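Side-chain contact in molybdopterin adenylyltransferase (Pyrococcus furiosus, PDB 4LHB), which catalyses the adenylylation of molybdopterin by ATP, a step in building the molybdenum or tungsten cofactor: residues C[52-57]-C[161-166]. Numbering follows the deposited sequence.
Sequences GPLIIE and GSVNAV. With SO4 (sulfate ion), chain F.
With chi1 at -63°, Ile-55 sets CG1 trans to its carbonyl carbon and beside its backbone N, while Val-166, at 163°, extends CG1 trans to its own N; these two branches are the ones that meet. The closest approach is Ile-55 CG1 to Val-166 CG1, 3.6 Å, and the isoleucine's terminal CD1 follows at 4.1 Å from Val-166 CG1, so one valine methyl sits against the CG1 methylene, with the terminal methyl a little farther away. The two side chains run at about a right angle to each other. Both residues are buried, and both also touch Thr-96 of strand 92-96. This places the contact where helices 51-60 and 163-184 pack together over one face of the central mixed sheet in the alpha/beta fold of the MoaB/Mog family. Ile-55 also packs on Val-94 and Leu-170; compact, wholly apolar side chains suit such a buried layer between helix and sheet. Nearer the surface, Leu-54 makes looser contacts, its CD2 lying 4.4 Å from CG1 of both Val-163 and Val-166; Lys-167 and Leu-170 extend the surface it packs on. No hydrogen bond joins the two segments. Polar contacts instead organise the start of the second helix, where Ser-162 is the N-cap: its OG accepts from Ala-165 N at 3.2 Å. Just before it, Gly-161 N donates to O4 of a sulfate ion, probably from the crystallisation liquor, 3.1 Å away and nearly straight at 167°. Thr-99 N gives the same sulfate another hydrogen bond, while Gly-161 O accepts from Ser-51 OG at the start of helix 51-60.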
loop_
_atom_site.group_PDB
_atom_site.type_symbol
_atom_site.label_atom_id
_atom_site.label_comp_id
_atom_site.label_asym_id
_atom_site.label_seq_id
_atom_site.Cartn_x
_atom_site.Cartn_y
_atom_site.Cartn_z
ATOM N N GLY C 52 -5.152 -11.404 -29.860
ATOM C CA GLY C 52 -5.009 -10.024 -30.326
ATOM C C GLY C 52 -5.945 -9.723 -31.514
ATOM O O GLY C 52 -6.778 -8.828 -31.447
ATOM N N PRO C 53 -5.820 -10.493 -32.614
ATOM C CA PRO C 53 -6.648 -10.256 -33.825
ATOM C C PRO C 53 -8.140 -10.288 -33.584
ATOM O O PRO C 53 -8.859 -9.473 -34.170
ATOM C CB PRO C 53 -6.224 -11.403 -34.766
ATOM C CG PRO C 53 -4.794 -11.621 -34.382
ATOM C CD PRO C 53 -4.783 -11.522 -32.870
ATOM N N LEU C 54 -8.602 -11.206 -32.745
ATOM C CA LEU C 54 -10.002 -11.191 -32.357
ATOM C C LEU C 54 -10.365 -9.809 -31.750
ATOM O O LEU C 54 -11.268 -9.136 -32.249
ATOM C CB LEU C 54 -10.313 -12.326 -31.386
ATOM C CG LEU C 54 -11.753 -12.390 -30.866
ATOM C CD1 LEU C 54 -12.778 -12.258 -32.013
ATOM C CD2 LEU C 54 -11.935 -13.692 -30.065
ATOM N N ILE C 55 -9.627 -9.382 -30.720
ATOM C CA ILE C 55 -9.830 -8.069 -30.080
ATOM C C ILE C 55 -9.845 -6.964 -31.122
ATOM O O ILE C 55 -10.685 -6.070 -31.050
ATOM C CB ILE C 55 -8.770 -7.737 -28.966
ATOM C CG1 ILE C 55 -8.830 -8.731 -27.789
ATOM C CG2 ILE C 55 -8.932 -6.352 -28.366
ATOM C CD1 ILE C 55 -7.501 -8.863 -27.057
ATOM N N ILE C 56 -8.926 -7.016 -32.082
ATOM C CA ILE C 56 -8.849 -5.975 -33.104
ATOM C C ILE C 56 -10.097 -6.007 -34.004
ATOM O O ILE C 56 -10.604 -4.980 -34.398
ATOM C CB ILE C 56 -7.585 -6.117 -33.982
ATOM C CG1 ILE C 56 -6.323 -5.871 -33.158
ATOM C CG2 ILE C 56 -7.573 -5.135 -35.167
ATOM C CD1 ILE C 56 -5.103 -6.469 -33.820
ATOM N N GLU C 57 -10.572 -7.193 -34.325
ATOM C CA GLU C 57 -11.736 -7.336 -35.170
ATOM C C GLU C 57 -12.914 -6.732 -34.460
ATOM O O GLU C 57 -13.561 -5.841 -34.995
ATOM C CB GLU C 57 -12.012 -8.804 -35.454
ATOM C CG GLU C 57 -12.880 -9.088 -36.668
ATOM C CD GLU C 57 -13.041 -10.588 -36.901
ATOM O OE1 GLU C 57 -12.776 -11.058 -38.030
ATOM O OE2 GLU C 57 -13.407 -11.311 -35.942
ATOM N N GLY C 161 -5.316 -14.753 -21.499
ATOM C CA GLY C 161 -4.729 -15.075 -22.779
ATOM C C GLY C 161 -5.611 -15.928 -23.643
ATOM O O GLY C 161 -5.616 -15.734 -24.847
ATOM N N SER C 162 -6.361 -16.860 -23.062
ATOM C CA SER C 162 -7.192 -17.743 -23.887
ATOM C C SER C 162 -8.214 -16.967 -24.737
ATOM O O SER C 162 -8.709 -15.906 -24.322
ATOM C CB SER C 162 -7.906 -18.797 -23.058
ATOM O OG SER C 162 -8.927 -18.240 -22.272
ATOM N N VAL C 163 -8.485 -17.484 -25.937
ATOM C CA VAL C 163 -9.528 -16.948 -26.810
ATOM C C VAL C 163 -10.904 -16.875 -26.107
ATOM O O VAL C 163 -11.581 -15.875 -26.223
ATOM C CB VAL C 163 -9.632 -17.779 -28.112
ATOM C CG1 VAL C 163 -11.063 -17.758 -28.690
ATOM C CG2 VAL C 163 -8.585 -17.300 -29.117
ATOM N N ASN C 164 -11.289 -17.895 -25.346
ATOM C CA ASN C 164 -12.573 -17.853 -24.636
ATOM C C ASN C 164 -12.658 -16.762 -23.575
ATOM O O ASN C 164 -13.684 -16.071 -23.457
ATOM C CB ASN C 164 -12.925 -19.206 -23.991
ATOM C CG ASN C 164 -13.420 -20.233 -25.013
ATOM O OD1 ASN C 164 -14.110 -19.892 -25.986
ATOM N ND2 ASN C 164 -13.056 -21.494 -24.805
ATOM N N ALA C 165 -11.593 -16.622 -22.798
ATOM C CA ALA C 165 -11.533 -15.607 -21.793
ATOM C C ALA C 165 -11.619 -14.279 -22.513
ATOM O O ALA C 165 -12.286 -13.332 -22.028
ATOM C CB ALA C 165 -10.250 -15.722 -20.980
ATOM N N VAL C 166 -10.979 -14.185 -23.682
ATOM C CA VAL C 166 -11.009 -12.916 -24.391
ATOM C C VAL C 166 -12.407 -12.531 -24.923
ATOM O O VAL C 166 -12.812 -11.355 -24.881
ATOM C CB VAL C 166 -9.967 -12.870 -25.480
ATOM C CG1 VAL C 166 -10.289 -11.749 -26.443
ATOM C CG2 VAL C 166 -8.619 -12.665 -24.828
HETATM S S SO4 F . -2.979 -15.768 -18.965
HETATM O O1 SO4 F . -2.144 -16.127 -20.124
HETATM O O2 SO4 F . -2.419 -16.252 -17.691
HETATM O O3 SO4 F . -2.998 -14.286 -18.865
HETATM O O4 SO4 F . -4.345 -16.369 -19.091
#